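PDB 4MTU: beta-alanyl-CoA:ammonia lyase 2 from Clostridium propionicum, which probably catalyses the reversible elimination of ammonia from beta-alanyl-CoA to give acrylyl-CoA. Local coordinates for residues D16-Y19 against V24-A27; V42-D47 against S135-A140; P62-D67 against V96-P101. All coordinates share one frame; numbering follows the deposited sequence. Where two conformers were deposited one is given.

In the fold
Contact 2 (V42-D47 against S135-A140) is buried and lies across the centre of the chain from the other two, which are only partly buried as contacts. It joins the end of helix 27-45 to the C-terminal tail through aromatic and aliphatic packing, next to a zinc ion. Contact 1 folds the loop before the same helix onto itself, with a flat amide-imidazole stack and a bridging water. Contact 3 sets two loops between strands against each other through a single isoleucine. Contacts 1 and 3 are neighbours, about 12 Å between centres: Val24 pairs with Val63 through their backbones, and Ala17 packs on Val65. The centre of contact 2 is more than 30 Å from either.

Contact 1 (D16-Y19 against V24-A27); sequences DAHY and VNGA
The carboxamide of Asn25 lies flat over one face of the His18 imidazole. The two planes are only 3° from parallel, and Asn25 ND2 sits over the middle of the ring, 3.5 Å above its plane. Asn25 CG comes 3.5 Å from His18 CG, and OD1 reaches past the ring to the methylene CB of His18. Asn25 CG stands between its own backbone N and carbonyl carbon (chi1 55°), which turns the amide back toward residues 16-19. Tyr19 meets the same asparagine differently: its CE2 lies 3.7 Å from Asn25 CB, with the phenol ring nearly perpendicular to the amide.

Both segments belong to the loop joining strand 4-11 to helix 27-45, the long helix wrapped by the sheet in the hot dog fold; Asn25 comes two residues ahead of that helix. A water ties the loop's two arms together, donating to Asp16 O and to Asn25 OD1 at 2.8 Å each. Accepting from this water is consistent with OD1, rather than ND2, being on the Asp16 side. Beside it, Val24 CG1 packs 3.5 Å from Asp16 O. The backbone N of Asn25 is buried here and has no partner in the model.

The polar atoms of the histidine look across to other chains: His18 ND1 is hydrogen-bonded to Lys15 of the second subunit and NE2 to Asp35 of the third subunit. Asn31 of that third subunit packs on both His18 and Asn25, while the carboxylate of Asp16 bonds to Ser13 N and forms a salt bridge with Arg28 of its own chain.

Contact 2 (V42-D47 against S135-A140); sequences VYVDGD and SSFKDA. With ZN (zinc ion), chain B.
It is the methylene of Tyr43, not its ring, that sits on the face of Phe137: Tyr43 CB lies 3.7 Å from the ring centroid and 18° off the normal, a CH-pi contact displaced toward the CD1-CE1 side. The two rings themselves meet obliquely, their planes at 47° and centroids 5.7 Å apart. Tyr43 CG is anti to its carbonyl carbon (chi1 -64°), which carries the phenol away from residues 135-140, and its OH bonds to Glu39 one helical turn back. Beside this pair, Val44 CB lies 4.0 Å from Phe137 CD2. Ile75 of strand 68-78 packs against both Val44 and Phe137.

One residue on, Asp45 grips the zinc ion with both carboxylate oxygens, OD2 at 2.1 Å and OD1 at 2.3 Å. Three waters and His142 NE2 bring the metal to six ligand atoms. One of these waters, 2.2 Å from the zinc, also donates to Val44 O at 2.8 Å; the backbone of the packing residue therefore serves as second shell to the metal. Tyr83 OH bonds to Asp45 OD1 and further fixes the carboxylate. Gly46, with positive phi, then turns the chain out of the helix. The result is a zinc site shared by the C-terminal end of the hot dog helix and the C-terminal tail, which brings His142.

Contact 3 (P62-D67 against V96-P101); sequences PVYVGD and VDITNP
Tyr64 turns one face of its ring to Ile98, whose CG2 stands 4.2 Å above the ring plane, displaced toward the rim. The other branch, Ile98 CG1, lies 4.1 Å from both Tyr64 CD1 and Tyr64 CB. Chi1 at -159° puts CG1 against Tyr64, and chi2 of 65° then brings Ile98 CD1 to within 3.3 Å of Val65 O; the Val65 side chain is touched only lightly. Thr20 of the fifth subunit packs on both Val65 and Ile98.

Gly66 takes the third place of a type II turn, with phi at 89°. Asp67 closes it twice: its N bonds to Tyr64 O, and its OD2 receives Tyr64 N at 2.8 Å in an almost straight bond, met well above the carboxylate plane. Lys91 forms a salt bridge with that same oxygen.

On the facing loop, Asp97 OD1 takes Thr99 OG1 at 2.6 Å and Thr99 N at 3.0 Å, a pair of bonds that spans Ile98. Two tight turns thus meet through one aliphatic side chain: a type II turn leading into strand 68-78, and an Asx turn within a type I turn between strands 82-95 and 106-123 of the hot dog sheet.

Contact 1 (D16-Y19 against V24-A27)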
ATOM      1  N   ASP A  16       0.130   8.879   0.997  1.00  9.88           N
ATOM      2  CA  ASP A  16       0.965   9.228   2.120  1.00 10.13           C
ATOM      3  C   ASP A  16       0.162   9.865   3.250  1.00  9.95           C
ATOM      4  O   ASP A  16       0.677   9.974   4.371  1.00 10.64           O
ATOM      5  CB  ASP A  16       2.097  10.160   1.694  1.00 10.27           C
ATOM      6  CG  ASP A  16       3.082   9.415   0.787  1.00 11.12           C
ATOM      7  OD1 ASP A  16       3.727   8.457   1.293  1.00 12.59           O
ATOM      8  OD2 ASP A  16       3.209   9.785  -0.398  1.00 11.85           O
ATOM      9  N   ALA A  17      -1.088  10.287   3.004  1.00  9.94           N
ATOM     10  CA  ALA A  17      -1.893  10.775   4.111  1.00  9.98           C
ATOM     11  C   ALA A  17      -1.990   9.693   5.158  1.00  9.75           C
ATOM     12  O   ALA A  17      -2.093   8.503   4.843  1.00 10.45           O
ATOM     13  CB  ALA A  17      -3.290  11.129   3.620  1.00 10.67           C
ATOM     14  N   HIS A  18      -2.040  10.121   6.415  1.00 10.14           N
ATOM     15  CA  HIS A  18      -2.136   9.187   7.536  1.00  9.78           C
ATOM     16  C   HIS A  18      -3.263   9.573   8.487  1.00 10.05           C
ATOM     17  O   HIS A  18      -4.066   8.733   8.865  1.00 11.35           O
ATOM     18  CB  HIS A  18      -0.787   9.106   8.261  1.00 11.18           C
ATOM     19  CG  HIS A  18      -0.698   7.924   9.119  1.00 11.51           C
ATOM     20  ND1 HIS A  18      -0.448   6.665   8.599  1.00 12.69           N
ATOM     21  CD2 HIS A  18      -0.845   7.818  10.491  1.00 12.70           C
ATOM     22  CE1 HIS A  18      -0.423   5.841   9.613  1.00 13.31           C
ATOM     23  NE2 HIS A  18      -0.683   6.458  10.758  1.00 13.30           N
ATOM     24  N   TYR A  19      -3.277  10.806   8.913  1.00 11.56           N
ATOM     25  CA  TYR A  19      -4.348  11.314   9.750  1.00 12.16           C
ATOM     26  C   TYR A  19      -5.403  11.918   8.881  1.00 12.05           C
ATOM     27  O   TYR A  19      -5.217  12.106   7.659  1.00 13.49           O
ATOM     28  CB  TYR A  19      -3.806  12.298  10.796  1.00 15.91           C
ATOM     29  CG  TYR A  19      -2.776  11.614  11.655  1.00 18.80           C
ATOM     30  CD1 TYR A  19      -3.120  10.626  12.596  1.00 20.07           C
ATOM     31  CD2 TYR A  19      -1.370  11.872  11.514  1.00 21.60           C
ATOM     32  CE1 TYR A  19      -2.187   9.963  13.376  1.00 23.82           C
ATOM     33  CE2 TYR A  19      -0.481  11.203  12.323  1.00 26.13           C
ATOM     34  CZ  TYR A  19      -0.862  10.251  13.259  1.00 28.97           C
ATOM     35  OH  TYR A  19       0.151   9.611  14.012  1.00 41.71           O
ATOM     36  N   VAL A  24       0.174  14.063   6.693  1.00 10.48           N
ATOM     37  CA  VAL A  24       1.132  12.968   6.682  1.00 10.29           C
ATOM     38  C   VAL A  24       1.720  12.831   8.082  1.00 10.53           C
ATOM     39  O   VAL A  24       1.895  13.816   8.812  1.00 12.15           O
ATOM     40  CB  VAL A  24       2.221  13.225   5.633  1.00 10.52           C
ATOM     41  CG1 VAL A  24       3.212  12.107   5.553  1.00 11.00           C
ATOM     42  CG2 VAL A  24       1.584  13.495   4.260  1.00 11.13           C
ATOM     43  N   ASN A  25       1.988  11.586   8.495  1.00 10.39           N
ATOM     44  CA  ASN A  25       2.602  11.314   9.781  1.00 10.47           C
ATOM     45  C   ASN A  25       4.108  11.578   9.757  1.00 10.64           C
ATOM     46  O   ASN A  25       4.801  11.408   8.749  1.00 11.09           O
ATOM     47  CB  ASN A  25       2.303   9.881  10.207  1.00 10.72           C
ATOM     48  CG  ASN A  25       2.681   8.797   9.245  1.00 10.68           C
ATOM     49  OD1 ASN A  25       2.734   9.020   8.028  1.00 11.82           O
ATOM     50  ND2 ASN A  25       2.836   7.577   9.742  1.00 12.67           N
ATOM     51  N   GLY A  26       4.665  11.958  10.917  1.00 11.44           N
ATOM     52  CA  GLY A  26       6.090  12.165  11.020  1.00 12.54           C
ATOM     53  C   GLY A  26       6.912  10.899  10.708  1.00 11.67           C
ATOM     54  O   GLY A  26       8.024  10.982  10.184  1.00 12.21           O
ATOM     55  N   ALA A  27       6.348   9.735  10.991  1.00 11.62           N
ATOM     56  CA  ALA A  27       7.034   8.501  10.680  1.00 11.74           C
ATOM     57  C   ALA A  27       7.331   8.349   9.190  1.00 10.90           C
ATOM     58  O   ALA A  27       8.252   7.619   8.833  1.00 11.91           O
ATOM     59  CB  ALA A  27       6.286   7.286  11.194  1.00 12.91           C
TER
HETATM   60  O   HOH W   1       2.486   8.117   5.434  1.00 13.57           O

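Contact 2 (V42-D47 against S135-A140)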
ATOM      1  N   VAL A  42      25.596   1.558   1.742  1.00 11.00           N
ATOM      2  CA  VAL A  42      26.008   0.914   0.504  1.00 10.84           C
ATOM      3  C   VAL A  42      27.285   1.565  -0.015  1.00 10.92           C
ATOM      4  O   VAL A  42      28.243   0.895  -0.428  1.00 11.74           O
ATOM      5  CB  VAL A  42      24.860   0.970  -0.555  1.00 11.58           C
ATOM      6  CG1 VAL A  42      25.376   0.472  -1.914  1.00 12.21           C
ATOM      7  CG2 VAL A  42      23.660   0.155  -0.063  1.00 12.54           C
ATOM      8  N   TYR A  43      27.288   2.890  -0.030  1.00 11.23           N
ATOM      9  CA  TYR A  43      28.444   3.609  -0.562  1.00 11.71           C
ATOM     10  C   TYR A  43      29.711   3.512   0.292  1.00 12.24           C
ATOM     11  O   TYR A  43      30.806   3.440  -0.236  1.00 12.93           O
ATOM     12  CB  TYR A  43      28.094   5.082  -0.803  1.00 12.16           C
ATOM     13  CG  TYR A  43      27.032   5.314  -1.837  1.00 12.14           C
ATOM     14  CD1 TYR A  43      26.734   4.406  -2.847  1.00 13.49           C
ATOM     15  CD2 TYR A  43      26.273   6.490  -1.820  1.00 12.42           C
ATOM     16  CE1 TYR A  43      25.750   4.625  -3.775  1.00 13.33           C
ATOM     17  CE2 TYR A  43      25.297   6.701  -2.755  1.00 12.89           C
ATOM     18  CZ  TYR A  43      25.020   5.796  -3.737  1.00 13.16           C
ATOM     19  OH  TYR A  43      24.014   5.993  -4.652  1.00 14.97           O
ATOM     20  N   VAL A  44      29.551   3.519   1.612  1.00 11.44           N
ATOM     21  CA  VAL A  44      30.740   3.547   2.478  1.00 12.07           C
ATOM     22  C   VAL A  44      31.345   2.164   2.661  1.00 11.78           C
ATOM     23  O   VAL A  44      32.565   2.046   2.853  1.00 13.16           O
ATOM     24  CB  VAL A  44      30.441   4.234   3.841  1.00 12.93           C
ATOM     25  CG1 VAL A  44      29.698   3.352   4.779  1.00 13.43           C
ATOM     26  CG2 VAL A  44      31.764   4.754   4.409  1.00 14.82           C
ATOM     27  N   ASP A  45      30.532   1.103   2.645  1.00 11.90           N
ATOM     28  CA  ASP A  45      31.048  -0.243   2.960  1.00 11.52           C
ATOM     29  C   ASP A  45      30.309  -1.371   2.256  1.00 11.56           C
ATOM     30  O   ASP A  45      30.560  -2.543   2.601  1.00 12.19           O
ATOM     31  CB  ASP A  45      31.229  -0.464   4.436  1.00 12.22           C
ATOM     32  CG  ASP A  45      32.594  -0.156   4.988  1.00 12.70           C
ATOM     33  OD1 ASP A  45      32.742   0.528   6.013  1.00 14.68           O
ATOM     34  OD2 ASP A  45      33.615  -0.580   4.352  1.00 13.90           O
ATOM     35  N   GLY A  46      29.468  -1.105   1.278  1.00 11.36           N
ATOM     36  CA  GLY A  46      28.992  -2.160   0.419  1.00 11.55           C
ATOM     37  C   GLY A  46      28.007  -3.142   1.031  1.00 10.99           C
ATOM     38  O   GLY A  46      27.928  -4.295   0.565  1.00 11.52           O
ATOM     39  N   ASP A  47      27.218  -2.692   1.999  1.00 11.49           N
ATOM     40  CA  ASP A  47      26.222  -3.528   2.663  1.00 11.81           C
ATOM     41  C   ASP A  47      25.005  -2.649   2.981  1.00 11.52           C
ATOM     42  O   ASP A  47      25.199  -1.465   3.280  1.00 12.53           O
ATOM     43  CB  ASP A  47      26.809  -4.127   3.925  1.00 13.10           C
ATOM     44  CG  ASP A  47      25.961  -5.237   4.502  1.00 13.21           C
ATOM     45  OD1 ASP A  47      25.027  -4.941   5.309  1.00 16.11           O
ATOM     46  OD2 ASP A  47      26.189  -6.424   4.163  1.00 14.94           O
ATOM     47  N   SER A 135      32.855   6.607  -5.507  1.00 17.10           N
ATOM     48  CA  SER A 135      34.108   7.332  -5.522  1.00 18.97           C
ATOM     49  C   SER A 135      34.207   8.420  -4.480  1.00 18.33           C
ATOM     50  O   SER A 135      35.326   8.662  -3.943  1.00 20.18           O
ATOM     51  CB  SER A 135      34.405   7.851  -6.933  1.00 22.18           C
ATOM     52  OG  SER A 135      33.399   8.785  -7.333  1.00 27.14           O
ATOM     53  N   SER A 136      33.113   9.085  -4.102  1.00 17.17           N
ATOM     54  CA  SER A 136      33.205  10.156  -3.112  1.00 17.78           C
ATOM     55  C   SER A 136      33.527   9.626  -1.713  1.00 17.20           C
ATOM     56  O   SER A 136      33.889  10.422  -0.824  1.00 18.63           O
ATOM     57  CB  SER A 136      31.947  11.010  -3.079  1.00 18.80           C
ATOM     58  OG  SER A 136      30.932  10.411  -2.404  1.00 22.49           O
ATOM     59  N   PHE A 137      33.423   8.339  -1.505  1.00 15.73           N
ATOM     60  CA  PHE A 137      33.648   7.684  -0.201  1.00 15.65           C
ATOM     61  C   PHE A 137      35.011   7.027  -0.120  1.00 16.38           C
ATOM     62  O   PHE A 137      35.286   6.336   0.869  1.00 16.96           O
ATOM     63  CB  PHE A 137      32.547   6.665   0.114  1.00 15.53           C
ATOM     64  CG  PHE A 137      31.188   7.337   0.298  1.00 15.34           C
ATOM     65  CD1 PHE A 137      30.436   7.782  -0.781  1.00 16.87           C
ATOM     66  CD2 PHE A 137      30.646   7.566   1.556  1.00 16.60           C
ATOM     67  CE1 PHE A 137      29.208   8.437  -0.614  1.00 16.50           C
ATOM     68  CE2 PHE A 137      29.428   8.178   1.761  1.00 17.60           C
ATOM     69  CZ  PHE A 137      28.728   8.653   0.677  1.00 16.73           C
ATOM     70  N   LYS A 138      35.860   7.227  -1.108  1.00 17.82           N
ATOM     71  CA  LYS A 138      37.115   6.486  -1.210  1.00 22.07           C
ATOM     72  C   LYS A 138      38.004   6.756  -0.029  1.00 24.12           C
ATOM     73  O   LYS A 138      38.832   5.917   0.324  1.00 29.09           O
ATOM     74  CB  LYS A 138      37.857   6.830  -2.516  1.00 23.96           C
ATOM     75  CG  LYS A 138      38.412   8.216  -2.681  1.00 28.73           C
ATOM     76  N   ASP A 139      37.897   7.894   0.622  1.00 24.35           N
ATOM     77  CA  ASP A 139      38.853   8.069   1.733  1.00 30.05           C
ATOM     78  C   ASP A 139      38.171   7.864   3.071  1.00 28.50           C
ATOM     79  O   ASP A 139      38.742   8.323   4.070  1.00 30.11           O
ATOM     80  CB  ASP A 139      39.436   9.456   1.496  1.00 35.22           C
ATOM     81  CG  ASP A 139      40.358   9.405   0.263  1.00 41.15           C
ATOM     82  OD1 ASP A 139      41.219   8.486   0.225  1.00 43.32           O
ATOM     83  OD2 ASP A 139      40.264  10.198  -0.706  1.00 44.90           O
ATOM     84  N   ALA A 140      37.034   7.187   2.982  0.58 23.98           N
ATOM     85  CA  ALA A 140      36.508   6.724   4.241  0.58 21.80           C
ATOM     86  C   ALA A 140      37.610   5.875   4.874  0.58 22.74           C
ATOM     87  O   ALA A 140      38.252   4.919   4.516  0.58 22.68           O
ATOM     88  CB  ALA A 140      35.252   5.905   4.095  0.58 21.20           C
TER
HETATM   89 ZN    ZN B 201      35.031   0.381   5.639  1.00 14.86          ZN
HETATM   90  O   HOH W   2      34.808   2.204   4.500  1.00 16.13           O
HETATM   91  O   HOH W   3      36.832   0.232   4.573  1.00 16.87           O
HETATM   92  O   HOH W   4      35.495  -1.512   6.444  1.00 17.22           O

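Contact 3 (P62-D67 against V96-P101)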
ATOM      1  N   PRO A  62       4.444  20.756   9.694  1.00 13.78           N
ATOM      2  CA  PRO A  62       3.551  19.691   9.226  1.00 13.99           C
ATOM      3  C   PRO A  62       3.741  19.459   7.743  1.00 12.31           C
ATOM      4  O   PRO A  62       4.079  20.367   7.002  1.00 13.69           O
ATOM      5  CB  PRO A  62       2.156  20.273   9.528  1.00 15.84           C
ATOM      6  CG  PRO A  62       2.343  21.759   9.458  1.00 18.76           C
ATOM      7  CD  PRO A  62       3.716  22.038   9.996  1.00 16.60           C
ATOM      8  N   VAL A  63       3.438  18.225   7.322  1.00 11.47           N
ATOM      9  CA  VAL A  63       3.542  17.786   5.941  1.00 11.01           C
ATOM     10  C   VAL A  63       2.164  17.269   5.503  1.00 10.47           C
ATOM     11  O   VAL A  63       1.540  16.520   6.251  1.00 11.07           O
ATOM     12  CB  VAL A  63       4.621  16.676   5.840  1.00 11.18           C
ATOM     13  CG1 VAL A  63       4.669  16.123   4.426  1.00 11.62           C
ATOM     14  CG2 VAL A  63       5.983  17.195   6.255  1.00 12.52           C
ATOM     15  N   TYR A  64       1.784  17.689   4.305  1.00 10.68           N
ATOM     16  CA  TYR A  64       0.469  17.347   3.732  1.00 10.71           C
ATOM     17  C   TYR A  64       0.595  16.681   2.388  1.00 10.23           C
ATOM     18  O   TYR A  64       1.607  16.826   1.673  1.00 10.75           O
ATOM     19  CB  TYR A  64      -0.345  18.630   3.564  1.00 11.93           C
ATOM     20  CG  TYR A  64      -0.702  19.314   4.877  1.00 12.50           C
ATOM     21  CD1 TYR A  64      -1.811  18.921   5.578  1.00 13.34           C
ATOM     22  CD2 TYR A  64       0.108  20.324   5.354  1.00 15.18           C
ATOM     23  CE1 TYR A  64      -2.116  19.543   6.802  1.00 16.40           C
ATOM     24  CE2 TYR A  64      -0.148  20.959   6.527  1.00 18.73           C
ATOM     25  CZ  TYR A  64      -1.267  20.553   7.225  1.00 17.72           C
ATOM     26  OH  TYR A  64      -1.580  21.201   8.442  1.00 25.47           O
ATOM     27  N   VAL A  65      -0.468  16.010   1.977  1.00 10.34           N
ATOM     28  CA  VAL A  65      -0.641  15.538   0.590  1.00 10.18           C
ATOM     29  C   VAL A  65      -0.335  16.706  -0.331  1.00 10.13           C
ATOM     30  O   VAL A  65      -0.800  17.845  -0.123  1.00 10.77           O
ATOM     31  CB  VAL A  65      -2.067  15.030   0.384  1.00 10.61           C
ATOM     32  CG1 VAL A  65      -2.314  14.676  -1.071  1.00 11.14           C
ATOM     33  CG2 VAL A  65      -2.332  13.834   1.285  1.00 10.68           C
ATOM     34  N   GLY A  66       0.435  16.423  -1.399  1.00 10.36           N
ATOM     35  CA  GLY A  66       0.796  17.388  -2.402  1.00 10.88           C
ATOM     36  C   GLY A  66       2.049  18.160  -2.102  1.00 11.01           C
ATOM     37  O   GLY A  66       2.533  18.948  -2.916  1.00 12.27           O
ATOM     38  N   ASP A  67       2.635  17.934  -0.939  1.00 10.51           N
ATOM     39  CA  ASP A  67       3.958  18.499  -0.654  1.00 10.55           C
ATOM     40  C   ASP A  67       5.011  17.705  -1.421  1.00 10.49           C
ATOM     41  O   ASP A  67       5.006  16.472  -1.470  1.00 12.94           O
ATOM     42  CB  ASP A  67       4.263  18.420   0.834  1.00 11.17           C
ATOM     43  CG  ASP A  67       3.470  19.415   1.666  1.00 11.66           C
ATOM     44  OD1 ASP A  67       2.816  20.332   1.103  1.00 12.42           O
ATOM     45  OD2 ASP A  67       3.600  19.325   2.942  1.00 12.55           O
ATOM     46  N   VAL A  96      -1.542  25.166  -2.498  1.00 11.79           N
ATOM     47  CA  VAL A  96      -1.879  26.481  -1.871  1.00 12.85           C
ATOM     48  C   VAL A  96      -2.916  26.312  -0.755  1.00 13.54           C
ATOM     49  O   VAL A  96      -2.762  26.978   0.273  1.00 16.62           O
ATOM     50  CB  VAL A  96      -2.340  27.453  -2.934  1.00 14.00           C
ATOM     51  CG1 VAL A  96      -2.825  28.755  -2.298  1.00 17.52           C
ATOM     52  CG2 VAL A  96      -1.153  27.802  -3.866  1.00 14.53           C
ATOM     53  N   ASP A  97      -3.960  25.508  -0.948  1.00 13.88           N
ATOM     54  CA  ASP A  97      -5.043  25.392   0.024  1.00 13.94           C
ATOM     55  C   ASP A  97      -5.490  23.959   0.172  1.00 13.61           C
ATOM     56  O   ASP A  97      -6.420  23.477  -0.527  1.00 13.92           O
ATOM     57  CB  ASP A  97      -6.254  26.271  -0.344  1.00 16.04           C
ATOM     58  CG  ASP A  97      -7.337  26.229   0.716  1.00 17.87           C
ATOM     59  OD1 ASP A  97      -7.127  25.587   1.794  1.00 18.25           O
ATOM     60  OD2 ASP A  97      -8.403  26.798   0.505  1.00 20.16           O
ATOM     61  N   ILE A  98      -4.883  23.228   1.126  1.00 14.40           N
ATOM     62  CA  ILE A  98      -5.200  21.842   1.363  1.00 14.23           C
ATOM     63  C   ILE A  98      -6.620  21.650   1.811  1.00 14.13           C
ATOM     64  O   ILE A  98      -7.164  20.521   1.747  1.00 15.70           O
ATOM     65  CB  ILE A  98      -4.180  21.206   2.350  1.00 16.22           C
ATOM     66  CG1 ILE A  98      -4.129  19.687   2.253  1.00 17.06           C
ATOM     67  CG2 ILE A  98      -4.496  21.583   3.797  1.00 20.67           C
ATOM     68  CD1 ILE A  98      -3.625  19.172   0.923  1.00 17.00           C
ATOM     69  N   THR A  99      -7.238  22.688   2.373  1.00 14.12           N
ATOM     70  CA  THR A  99      -8.576  22.559   2.896  1.00 14.47           C
ATOM     71  C   THR A  99      -9.636  22.568   1.809  1.00 14.66           C
ATOM     72  O   THR A  99     -10.813  22.298   2.125  1.00 17.28           O
ATOM     73  CB  THR A  99      -8.947  23.658   3.908  1.00 16.76           C
ATOM     74  OG1 THR A  99      -9.214  24.909   3.258  1.00 17.68           O
ATOM     75  CG2 THR A  99      -7.839  23.808   4.969  1.00 17.39           C
ATOM     76  N   ASN A 100      -9.303  22.870   0.570  1.00 13.73           N
ATOM     77  CA  ASN A 100     -10.263  22.845  -0.537  1.00 13.66           C
ATOM     78  C   ASN A 100      -9.856  21.772  -1.525  1.00 13.02           C
ATOM     79  O   ASN A 100      -8.942  21.984  -2.309  1.00 13.16           O
ATOM     80  CB  ASN A 100     -10.309  24.203  -1.240  1.00 14.74           C
ATOM     81  CG  ASN A 100     -11.293  24.209  -2.374  1.00 15.18           C
ATOM     82  OD1 ASN A 100     -11.897  23.180  -2.738  1.00 16.83           O
ATOM     83  ND2 ASN A 100     -11.460  25.396  -2.979  1.00 19.46           N
ATOM     84  N   PRO A 101     -10.451  20.583  -1.457  1.00 13.74           N
ATOM     85  CA  PRO A 101     -10.006  19.498  -2.300  1.00 13.86           C
ATOM     86  C   PRO A 101     -10.064  19.749  -3.779  1.00 13.56           C
ATOM     87  O   PRO A 101      -9.347  19.057  -4.512  1.00 14.80           O
ATOM     88  CB  PRO A 101     -10.923  18.331  -1.921  1.00 15.46           C
ATOM     89  CG  PRO A 101     -11.282  18.653  -0.525  1.00 17.54           C
ATOM     90  CD  PRO A 101     -11.518  20.154  -0.501  1.00 16.75           C
TER